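Long-range contacts in uronate isomerase (Bacillus halodurans C-125, PDB 3HKA), which probably interconverts uronates such as D-glucuronate and D-fructuronate, as a zinc-binding member of the amidohydrolase superfamily: residues V141-P146 with A168-P173; P226-P231 with M257-K262; T299-E304 with C324-N329. All coordinates share one frame; numbering follows the deposited sequence.

Overall arrangement
From the N terminus, the chain closes three loops in series, none enclosing or crossing another. Contact 1 closes the first, joining the end of strand 137-141 to strand 169-170 across helix 149-156. Contact 2 closes the next across helix 235-250, setting the loop after strand 220-224 against strand 255-262. Contact 3 closes the last across helix 306-315, bringing the end of strand 296-300 to the loop after strand 319-321. Contacts 2 and 3 adjoin, because strands 255-262 and 296-300 are neighbours in one sheet; contacts 1 and 2 touch where Arg170 meets Met258. All three reach D-fructuronate, as expected for the distorted (beta/alpha)8 barrel of the amidohydrolase superfamily, with its active site at the C-terminal strand ends.

Contact 1: V141-P146 with A168-P173; sequences VMTNDP and ALRLDP. With FIX (D-fructuronic acid), chain D.
The D-fructuronate pocket draws Arg170 from this contact, in which the chain after strand 137-141 is joined by a single beta bridge, Asn144 with Leu169, to strand 169-170. Asn144 N donates to Ala168 O at 2.9 Å, and Arg170 N donates to Asn144 O at 2.9 Å. The asparagine adds a side-chain bond: Ala168 N reaches a lone pair of Asn144 OD1 at 3.0 Å, in the carbonyl plane, while ND2 is held by Glu151. An amide suits this place because it accepts and donates at once. Ala168 is small enough for its CB to fit against Val141 CG1.

Arg170 carries the contact into the pocket. With CG anti to the backbone N (chi1 -172°) and a bend at chi2, its chain runs beside Thr143, whose methyl CG2 lies 3.6 Å from Arg170 NH1. Asp172 is gripped side-on by NE and NH2, which fixes the rotation of the guanidinium. Arg170 NH1 then meets O1A of the D-fructuronate carboxylate at 3.1 Å and Arg170 NH2 meets O1B at 2.6 Å, both nearly straight.

Next to the bridge, Pro146 CD rests on Leu169 CD1 at 3.8 Å. Trp211 of helix 198-215 packs on both residues, strand 220-224 flanks Leu169 and Arg170, and Thr143 leans on the zinc ligands His26 and His28.

Contact 2: P226-P231 with M257-K262; sequences PTFSFP and MMIGVK. With FIX (D-fructuronic acid), chain D.
Pro226 meets the break in strand 255-262 with CG and CD. Pro226 CG lies 3.4 Å from Gly260 O and Pro226 CD 3.5 Å from Val261 O, so two ring carbons rest against successive carbonyls. Proline, compact and without an N-H, suits a place so near the strand backbone. Gly260 has a positive phi (122°), where a CB would collide with the carbonyl oxygen of Ile259, so glycine suits the place; this residue interrupts the strand between Ile259 and Val261.

Two residues on, Phe228 sets out toward the strand and lays its ring by two side chains. A chi1 of 176° swings the ring clear of its own backbone N: Met257 SD is 4.3 Å from Phe228 CE2, and Ile259 CD1 is 4.3 Å from Phe228 CD2. The sulfur forms an oblique Met-aromatic contact, 5.2 Å from Met257 SD to the Phe228 ring centroid. Further along, Phe230 turns to helices 235-250 and 282-290.

Met258, between Met257 and Ile259, sends its CE to the D-fructuronate carboxylate. Lys262 NZ leaves for a salt bridge with Glu285 of the second subunit. The join between the two segments is therefore made by van der Waals packing: proline carbons on carbonyl oxygens, and sulfur and methyl groups lying obliquely by the ring.

Contact 3: T299-E304 with C324-N329; sequences TMLSRE and CWWFMN. With FIX (D-fructuronic acid), chain D; CO3 (carbonate ion), chain I.
Two successive tryptophans after strand 319-321 line the D-fructuronate pocket, and the end of strand 296-300 packs against them. Leu301 makes the main packing, reaching Trp325, Trp326 and Phe327. Its chi1 of -161° carries CD1 over one face of Trp325 in a CH-pi contact, 4.2 Å from the centroid of the six-membered ring. The same methyl meets Trp326 CB, and Leu301 CD1 lies 3.7 Å from Phe327 CD2. Thr299 CG2 approaches the opposite face of Trp325, so the indole is clasped between a beta-branched residue and a leucine. Met328, bent at chi2 and chi3, folds its thioether over the chain at Leu301 and Arg303.

A water joins the Thr299 hydroxyl and two backbone atoms: it donates to Thr299 OG1 and Met300 O, both at 2.7 Å, and accepts from Trp325 N at 2.9 Å. Thr299 OG1 is also bonded to Phe322 O.

Held in this way, Trp325 NE1 points an almost straight bond at O2 of D-fructuronate, 2.8 Å away (174°). Trp326 lays one face against C6 of the sugar acid, 3.5 Å from Trp326 CG, while its NE1 bonds a carbonate, probably from the crystallisation liquor. Indoles suit D-fructuronate, offering a broad apolar face and a single N-H at the edge. The apolar clamp is consistent with holding the Trp325 N-H in the direction of O2, beside the zinc.

Contact 1: V141-P146 with A168-P173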
loop_
_atom_site.group_PDB
_atom_site.type_symbol
_atom_site.label_atom_id
_atom_site.label_comp_id
_atom_site.label_asym_id
_atom_site.label_seq_id
_atom_site.Cartn_x
_atom_site.Cartn_y
_atom_site.Cartn_z
ATOM N N VAL A 141 -15.414 -25.352 5.712
ATOM C CA VAL A 141 -14.458 -25.711 6.747
ATOM C C VAL A 141 -14.821 -24.885 7.977
ATOM O O VAL A 141 -14.928 -23.659 7.905
ATOM C CB VAL A 141 -12.995 -25.398 6.328
ATOM C CG1 VAL A 141 -12.055 -25.697 7.478
ATOM C CG2 VAL A 141 -12.607 -26.227 5.108
ATOM N N MET A 142 -15.030 -25.566 9.098
ATOM C CA MET A 142 -15.402 -24.905 10.344
ATOM C C MET A 142 -14.181 -24.507 11.171
ATOM O O MET A 142 -13.043 -24.826 10.835
ATOM C CB MET A 142 -16.261 -25.843 11.212
ATOM C CG MET A 142 -17.403 -26.556 10.498
ATOM S SD MET A 142 -18.309 -27.652 11.635
ATOM C CE MET A 142 -17.259 -29.080 11.624
ATOM N N THR A 143 -14.449 -23.795 12.258
ATOM C CA THR A 143 -13.423 -23.400 13.207
ATOM C C THR A 143 -13.881 -24.121 14.467
ATOM O O THR A 143 -14.832 -23.697 15.128
ATOM C CB THR A 143 -13.416 -21.887 13.458
ATOM O OG1 THR A 143 -13.039 -21.204 12.254
ATOM C CG2 THR A 143 -12.431 -21.544 14.571
ATOM N N ASN A 144 -13.219 -25.226 14.780
ATOM C CA ASN A 144 -13.588 -26.018 15.940
ATOM C C ASN A 144 -12.616 -25.842 17.098
ATOM O O ASN A 144 -11.477 -26.311 17.057
ATOM C CB ASN A 144 -13.703 -27.478 15.515
ATOM C CG ASN A 144 -14.608 -27.645 14.309
ATOM O OD1 ASN A 144 -14.143 -27.808 13.180
ATOM N ND2 ASN A 144 -15.916 -27.570 14.540
ATOM N N ASP A 145 -13.097 -25.151 18.130
ATOM C CA ASP A 145 -12.322 -24.846 19.325
ATOM C C ASP A 145 -12.767 -25.731 20.494
ATOM O O ASP A 145 -13.852 -25.541 21.048
ATOM C CB ASP A 145 -12.529 -23.370 19.674
ATOM C CG ASP A 145 -11.714 -22.926 20.873
ATOM O OD1 ASP A 145 -11.097 -23.780 21.550
ATOM O OD2 ASP A 145 -11.703 -21.706 21.140
ATOM N N PRO A 146 -11.926 -26.697 20.893
ATOM C CA PRO A 146 -12.265 -27.599 22.000
ATOM C C PRO A 146 -12.396 -26.932 23.372
ATOM O O PRO A 146 -12.975 -27.510 24.299
ATOM C CB PRO A 146 -11.142 -28.632 21.952
ATOM C CG PRO A 146 -9.977 -27.832 21.475
ATOM C CD PRO A 146 -10.588 -27.004 20.358
ATOM N N ALA A 168 -11.592 -28.207 11.680
ATOM C CA ALA A 168 -10.285 -27.567 11.690
ATOM C C ALA A 168 -10.037 -27.311 13.166
ATOM O O ALA A 168 -10.787 -26.572 13.804
ATOM C CB ALA A 168 -10.315 -26.250 10.913
ATOM N N LEU A 169 -8.999 -27.938 13.710
ATOM C CA LEU A 169 -8.668 -27.799 15.126
ATOM C C LEU A 169 -8.074 -26.432 15.501
ATOM O O LEU A 169 -6.885 -26.189 15.306
ATOM C CB LEU A 169 -7.707 -28.925 15.526
ATOM C CG LEU A 169 -7.178 -28.965 16.960
ATOM C CD1 LEU A 169 -8.336 -28.938 17.946
ATOM C CD2 LEU A 169 -6.341 -30.222 17.148
ATOM N N ARG A 170 -8.914 -25.547 16.037
ATOM C CA ARG A 170 -8.495 -24.203 16.446
ATOM C C ARG A 170 -7.858 -24.283 17.836
ATOM O O ARG A 170 -8.452 -24.847 18.760
ATOM C CB ARG A 170 -9.706 -23.269 16.457
ATOM C CG ARG A 170 -9.379 -21.808 16.674
ATOM C CD ARG A 170 -8.419 -21.266 15.610
ATOM N NE ARG A 170 -8.220 -19.839 15.823
ATOM C CZ ARG A 170 -8.839 -18.884 15.141
ATOM N NH1 ARG A 170 -9.689 -19.194 14.175
ATOM N NH2 ARG A 170 -8.650 -17.616 15.472
ATOM N N LEU A 171 -6.667 -23.698 17.989
ATOM C CA LEU A 171 -5.929 -23.785 19.248
ATOM C C LEU A 171 -5.480 -22.500 19.951
ATOM O O LEU A 171 -4.578 -22.545 20.787
ATOM C CB LEU A 171 -4.695 -24.667 19.020
ATOM C CG LEU A 171 -4.967 -26.081 18.487
ATOM C CD1 LEU A 171 -3.682 -26.707 17.943
ATOM C CD2 LEU A 171 -5.552 -26.935 19.609
ATOM N N ASP A 172 -6.094 -21.367 19.638
ATOM C CA ASP A 172 -5.696 -20.105 20.269
ATOM C C ASP A 172 -5.504 -20.180 21.789
ATOM O O ASP A 172 -4.498 -19.705 22.320
ATOM C CB ASP A 172 -6.713 -19.010 19.935
ATOM C CG ASP A 172 -6.671 -18.609 18.472
ATOM O OD1 ASP A 172 -6.374 -19.485 17.633
ATOM O OD2 ASP A 172 -6.947 -17.426 18.164
ATOM N N PRO A 173 -6.467 -20.782 22.509
ATOM C CA PRO A 173 -6.354 -20.887 23.968
ATOM C C PRO A 173 -5.102 -21.630 24.426
ATOM O O PRO A 173 -4.463 -21.245 25.399
ATOM C CB PRO A 173 -7.638 -21.626 24.363
ATOM C CG PRO A 173 -8.605 -21.235 23.285
ATOM C CD PRO A 173 -7.747 -21.345 22.043
HETATM O O1A FIX D . -10.871 -16.706 12.801
HETATM C C1 FIX D . -10.579 -15.661 13.432
HETATM O O1B FIX D . -9.870 -15.603 14.453
HETATM C C2 FIX D . -11.144 -14.329 12.899
HETATM O O2 FIX D . -11.493 -14.483 11.519
HETATM C C3 FIX D . -12.369 -13.892 13.741
HETATM O O3 FIX D . -11.965 -13.782 15.122
HETATM C C4 FIX D . -13.018 -12.526 13.363
HETATM O O4 FIX D . -13.919 -12.095 14.400
HETATM C C5 FIX D . -13.804 -12.574 12.023
HETATM O O5 FIX D . -14.430 -13.585 11.686
HETATM C C6 FIX D . -13.811 -11.359 11.104
HETATM O O6 FIX D . -14.077 -11.727 9.754
HETATM O O HOH W 1 -9.726 -21.477 12.172
#

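Contact 2: P226-P231 with M257-K262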
loop_
_atom_site.group_PDB
_atom_site.type_symbol
_atom_site.label_atom_id
_atom_site.label_comp_id
_atom_site.label_asym_id
_atom_site.label_seq_id
_atom_site.Cartn_x
_atom_site.Cartn_y
_atom_site.Cartn_z
ATOM N N PRO A 226 0.441 -9.160 16.049
ATOM C CA PRO A 226 1.427 -8.509 15.174
ATOM C C PRO A 226 2.860 -8.762 15.657
ATOM O O PRO A 226 3.808 -8.743 14.871
ATOM C CB PRO A 226 1.055 -7.028 15.271
ATOM C CG PRO A 226 -0.438 -7.068 15.508
ATOM C CD PRO A 226 -0.572 -8.192 16.513
ATOM N N THR A 227 2.996 -9.007 16.955
ATOM C CA THR A 227 4.293 -9.249 17.581
ATOM C C THR A 227 4.770 -10.703 17.495
ATOM O O THR A 227 5.799 -11.060 18.072
ATOM C CB THR A 227 4.248 -8.853 19.067
ATOM O OG1 THR A 227 3.139 -9.510 19.695
ATOM C CG2 THR A 227 4.092 -7.338 19.218
ATOM N N PHE A 228 4.027 -11.536 16.773
ATOM C CA PHE A 228 4.392 -12.943 16.642
ATOM C C PHE A 228 5.841 -13.160 16.205
ATOM O O PHE A 228 6.276 -12.653 15.169
ATOM C CB PHE A 228 3.461 -13.658 15.657
ATOM C CG PHE A 228 3.839 -15.093 15.410
ATOM C CD1 PHE A 228 3.760 -16.033 16.433
ATOM C CD2 PHE A 228 4.306 -15.499 14.161
ATOM C CE1 PHE A 228 4.143 -17.360 16.221
ATOM C CE2 PHE A 228 4.695 -16.825 13.934
ATOM C CZ PHE A 228 4.613 -17.756 14.968
ATOM N N SER A 229 6.574 -13.926 17.005
ATOM C CA SER A 229 7.968 -14.239 16.725
ATOM C C SER A 229 8.195 -15.742 16.877
ATOM O O SER A 229 7.504 -16.414 17.651
ATOM C CB SER A 229 8.896 -13.499 17.702
ATOM O OG SER A 229 8.796 -12.090 17.566
ATOM N N PHE A 230 9.161 -16.263 16.130
ATOM C CA PHE A 230 9.520 -17.672 16.204
ATOM C C PHE A 230 10.888 -17.862 15.563
ATOM O O PHE A 230 11.124 -17.387 14.456
ATOM C CB PHE A 230 8.493 -18.558 15.487
ATOM C CG PHE A 230 8.736 -20.030 15.695
ATOM C CD1 PHE A 230 9.749 -20.687 15.004
ATOM C CD2 PHE A 230 8.009 -20.736 16.653
ATOM C CE1 PHE A 230 10.043 -22.027 15.265
ATOM C CE2 PHE A 230 8.293 -22.076 16.924
ATOM C CZ PHE A 230 9.315 -22.723 16.229
ATOM N N PRO A 231 11.811 -18.556 16.252
ATOM C CA PRO A 231 11.677 -19.176 17.578
ATOM C C PRO A 231 11.401 -18.156 18.675
ATOM O O PRO A 231 11.573 -16.955 18.475
ATOM C CB PRO A 231 13.031 -19.856 17.779
ATOM C CG PRO A 231 13.459 -20.175 16.376
ATOM C CD PRO A 231 13.114 -18.895 15.659
ATOM N N MET A 257 -1.840 -20.345 10.090
ATOM C CA MET A 257 -1.536 -19.198 10.939
ATOM C C MET A 257 -2.211 -17.951 10.369
ATOM O O MET A 257 -2.012 -17.603 9.203
ATOM C CB MET A 257 -0.019 -18.964 11.021
ATOM C CG MET A 257 0.774 -20.152 11.539
ATOM S SD MET A 257 2.551 -19.817 11.658
ATOM C CE MET A 257 3.036 -20.041 9.969
ATOM N N MET A 258 -3.022 -17.293 11.194
ATOM C CA MET A 258 -3.709 -16.072 10.789
ATOM C C MET A 258 -3.052 -14.999 11.651
ATOM O O MET A 258 -3.379 -14.815 12.822
ATOM C CB MET A 258 -5.208 -16.206 11.057
ATOM C CG MET A 258 -5.753 -17.535 10.542
ATOM S SD MET A 258 -7.513 -17.552 10.162
ATOM C CE MET A 258 -8.182 -17.909 11.719
ATOM N N ILE A 259 -2.104 -14.301 11.045
ATOM C CA ILE A 259 -1.296 -13.313 11.749
ATOM C C ILE A 259 -1.674 -11.850 11.603
ATOM O O ILE A 259 -2.021 -11.393 10.514
ATOM C CB ILE A 259 0.174 -13.482 11.314
ATOM C CG1 ILE A 259 0.602 -14.932 11.558
ATOM C CG2 ILE A 259 1.071 -12.499 12.062
ATOM C CD1 ILE A 259 1.783 -15.386 10.736
ATOM N N GLY A 260 -1.590 -11.118 12.714
ATOM C CA GLY A 260 -1.868 -9.694 12.668
ATOM C C GLY A 260 -2.963 -9.124 13.549
ATOM O O GLY A 260 -3.132 -7.906 13.590
ATOM N N VAL A 261 -3.702 -9.971 14.259
ATOM C CA VAL A 261 -4.785 -9.465 15.098
ATOM C C VAL A 261 -4.341 -9.031 16.497
ATOM O O VAL A 261 -3.639 -9.760 17.189
ATOM C CB VAL A 261 -5.942 -10.512 15.215
ATOM C CG1 VAL A 261 -5.430 -11.802 15.850
ATOM C CG2 VAL A 261 -7.100 -9.931 16.028
ATOM N N LYS A 262 -4.727 -7.820 16.888
ATOM C CA LYS A 262 -4.418 -7.311 18.221
ATOM C C LYS A 262 -5.758 -7.403 18.952
ATOM O O LYS A 262 -6.645 -6.575 18.762
ATOM C CB LYS A 262 -3.925 -5.858 18.164
ATOM C CG LYS A 262 -3.435 -5.347 19.522
ATOM C CD LYS A 262 -2.722 -3.990 19.440
ATOM C CE LYS A 262 -2.327 -3.516 20.843
ATOM N NZ LYS A 262 -1.727 -2.152 20.850
HETATM O O1A FIX D . -10.871 -16.706 12.801
HETATM C C1 FIX D . -10.579 -15.661 13.432
HETATM O O1B FIX D . -9.870 -15.603 14.453
HETATM C C2 FIX D . -11.144 -14.329 12.899
HETATM O O2 FIX D . -11.493 -14.483 11.519
HETATM C C3 FIX D . -12.369 -13.892 13.741
HETATM O O3 FIX D . -11.965 -13.782 15.122
HETATM C C4 FIX D . -13.018 -12.526 13.363
HETATM O O4 FIX D . -13.919 -12.095 14.400
HETATM C C5 FIX D . -13.804 -12.574 12.023
HETATM O O5 FIX D . -14.430 -13.585 11.686
HETATM C C6 FIX D . -13.811 -11.359 11.104
HETATM O O6 FIX D . -14.077 -11.727 9.754
#

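Contact 3: T299-E304 with C324-N329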
loop_
_atom_site.group_PDB
_atom_site.type_symbol
_atom_site.label_atom_id
_atom_site.label_comp_id
_atom_site.label_asym_id
_atom_site.label_seq_id
_atom_site.Cartn_x
_atom_site.Cartn_y
_atom_site.Cartn_z
ATOM N N THR A 299 -2.462 -16.419 6.328
ATOM C CA THR A 299 -3.229 -15.269 5.888
ATOM C C THR A 299 -2.869 -14.193 6.906
ATOM O O THR A 299 -2.712 -14.490 8.089
ATOM C CB THR A 299 -4.759 -15.538 5.879
ATOM O OG1 THR A 299 -5.405 -14.505 5.122
ATOM C CG2 THR A 299 -5.333 -15.560 7.311
ATOM N N MET A 300 -2.702 -12.955 6.453
ATOM C CA MET A 300 -2.331 -11.888 7.371
ATOM C C MET A 300 -3.333 -10.741 7.356
ATOM O O MET A 300 -3.953 -10.448 6.332
ATOM C CB MET A 300 -0.908 -11.408 7.048
ATOM C CG MET A 300 0.117 -12.541 7.148
ATOM S SD MET A 300 1.832 -12.052 6.852
ATOM C CE MET A 300 2.314 -11.551 8.539
ATOM N N LEU A 301 -3.479 -10.091 8.508
ATOM C CA LEU A 301 -4.444 -9.012 8.681
ATOM C C LEU A 301 -4.049 -7.620 8.183
ATOM O O LEU A 301 -4.905 -6.849 7.761
ATOM C CB LEU A 301 -4.831 -8.932 10.163
ATOM C CG LEU A 301 -6.122 -8.188 10.510
ATOM C CD1 LEU A 301 -7.284 -8.810 9.740
ATOM C CD2 LEU A 301 -6.371 -8.258 12.021
ATOM N N SER A 302 -2.764 -7.296 8.231
ATOM C CA SER A 302 -2.297 -5.976 7.808
ATOM C C SER A 302 -2.145 -5.808 6.300
ATOM O O SER A 302 -1.581 -6.664 5.632
ATOM C CB SER A 302 -0.956 -5.667 8.492
ATOM O OG SER A 302 -0.470 -4.395 8.108
ATOM N N ARG A 303 -2.645 -4.697 5.765
ATOM C CA ARG A 303 -2.527 -4.426 4.334
ATOM C C ARG A 303 -1.048 -4.395 3.944
ATOM O O ARG A 303 -0.659 -4.806 2.840
ATOM C CB ARG A 303 -3.150 -3.069 4.003
ATOM C CG ARG A 303 -3.122 -2.714 2.521
ATOM C CD ARG A 303 -3.405 -1.241 2.291
ATOM N NE ARG A 303 -3.430 -0.925 0.866
ATOM C CZ ARG A 303 -3.322 0.303 0.368
ATOM N NH1 ARG A 303 -3.173 1.342 1.180
ATOM N NH2 ARG A 303 -3.380 0.491 -0.948
ATOM N N GLU A 304 -0.232 -3.903 4.872
ATOM C CA GLU A 304 1.200 -3.753 4.666
ATOM C C GLU A 304 2.029 -5.039 4.668
ATOM O O GLU A 304 3.232 -5.006 4.379
ATOM C CB GLU A 304 1.747 -2.761 5.698
ATOM C CG GLU A 304 1.310 -1.307 5.446
ATOM C CD GLU A 304 -0.198 -1.083 5.591
ATOM O OE1 GLU A 304 -0.787 -1.549 6.586
ATOM O OE2 GLU A 304 -0.790 -0.420 4.712
ATOM N N CYS A 324 -8.504 -13.083 1.870
ATOM C CA CYS A 324 -8.384 -11.651 2.122
ATOM C C CYS A 324 -9.138 -11.542 3.438
ATOM O O CYS A 324 -10.346 -11.299 3.491
ATOM C CB CYS A 324 -9.070 -10.861 1.014
ATOM S SG CYS A 324 -8.354 -11.219 -0.614
ATOM N N TRP A 325 -8.385 -11.759 4.503
ATOM C CA TRP A 325 -8.904 -11.797 5.852
ATOM C C TRP A 325 -9.375 -10.536 6.568
ATOM O O TRP A 325 -8.654 -9.542 6.663
ATOM C CB TRP A 325 -7.859 -12.511 6.724
ATOM C CG TRP A 325 -8.275 -12.805 8.131
ATOM C CD1 TRP A 325 -9.508 -13.217 8.558
ATOM C CD2 TRP A 325 -7.428 -12.807 9.288
ATOM N NE1 TRP A 325 -9.476 -13.483 9.909
ATOM C CE2 TRP A 325 -8.213 -13.237 10.381
ATOM C CE3 TRP A 325 -6.079 -12.490 9.506
ATOM C CZ2 TRP A 325 -7.693 -13.355 11.677
ATOM C CZ3 TRP A 325 -5.559 -12.611 10.796
ATOM C CH2 TRP A 325 -6.369 -13.039 11.863
ATOM N N TRP A 326 -10.613 -10.596 7.053
ATOM C CA TRP A 326 -11.172 -9.539 7.887
ATOM C C TRP A 326 -11.118 -8.119 7.313
ATOM O O TRP A 326 -11.850 -7.776 6.383
ATOM C CB TRP A 326 -10.399 -9.595 9.204
ATOM C CG TRP A 326 -11.109 -9.173 10.444
ATOM C CD1 TRP A 326 -12.135 -8.279 10.556
ATOM C CD2 TRP A 326 -10.771 -9.573 11.777
ATOM N NE1 TRP A 326 -12.455 -8.096 11.886
ATOM C CE2 TRP A 326 -11.631 -8.879 12.654
ATOM C CE3 TRP A 326 -9.818 -10.453 12.315
ATOM C CZ2 TRP A 326 -11.570 -9.036 14.046
ATOM C CZ3 TRP A 326 -9.755 -10.610 13.698
ATOM C CH2 TRP A 326 -10.630 -9.902 14.549
ATOM N N PHE A 327 -10.250 -7.288 7.885
ATOM C CA PHE A 327 -10.111 -5.911 7.423
ATOM C C PHE A 327 -9.535 -5.856 6.008
ATOM O O PHE A 327 -9.448 -4.785 5.410
ATOM C CB PHE A 327 -9.238 -5.113 8.398
ATOM C CG PHE A 327 -9.736 -5.152 9.819
ATOM C CD1 PHE A 327 -11.016 -4.700 10.134
ATOM C CD2 PHE A 327 -8.941 -5.681 10.837
ATOM C CE1 PHE A 327 -11.505 -4.776 11.444
ATOM C CE2 PHE A 327 -9.417 -5.766 12.149
ATOM C CZ PHE A 327 -10.704 -5.311 12.454
ATOM N N MET A 328 -9.138 -7.014 5.480
ATOM C CA MET A 328 -8.610 -7.096 4.111
ATOM C C MET A 328 -9.768 -7.472 3.173
ATOM O O MET A 328 -9.636 -7.395 1.952
ATOM C CB MET A 328 -7.542 -8.192 3.991
ATOM C CG MET A 328 -6.269 -7.986 4.806
ATOM S SD MET A 328 -5.271 -6.626 4.183
ATOM C CE MET A 328 -5.884 -5.280 5.212
ATOM N N ASN A 329 -10.894 -7.877 3.757
ATOM C CA ASN A 329 -12.057 -8.321 2.984
ATOM C C ASN A 329 -12.957 -7.185 2.503
ATOM O O ASN A 329 -14.160 -7.166 2.765
ATOM C CB ASN A 329 -12.858 -9.339 3.813
ATOM C CG ASN A 329 -13.721 -10.255 2.953
ATOM O OD1 ASN A 329 -13.550 -10.330 1.737
ATOM N ND2 ASN A 329 -14.647 -10.970 3.591
HETATM O O1A FIX D . -10.871 -16.706 12.801
HETATM C C1 FIX D . -10.579 -15.661 13.432
HETATM O O1B FIX D . -9.870 -15.603 14.453
HETATM C C2 FIX D . -11.144 -14.329 12.899
HETATM O O2 FIX D . -11.493 -14.483 11.519
HETATM C C3 FIX D . -12.369 -13.892 13.741
HETATM O O3 FIX D . -11.965 -13.782 15.122
HETATM C C4 FIX D . -13.018 -12.526 13.363
HETATM O O4 FIX D . -13.919 -12.095 14.400
HETATM C C5 FIX D . -13.804 -12.574 12.023
HETATM O O5 FIX D . -14.430 -13.585 11.686
HETATM C C6 FIX D . -13.811 -11.359 11.104
HETATM O O6 FIX D . -14.077 -11.727 9.754
HETATM C C CO3 I . -14.865 -5.248 13.330
HETATM O O1 CO3 I . -14.407 -4.046 13.150
HETATM O O2 CO3 I . -16.146 -5.434 13.499
HETATM O O3 CO3 I . -14.038 -6.223 13.562
HETATM O O HOH W 2 -5.470 -11.838 4.643
#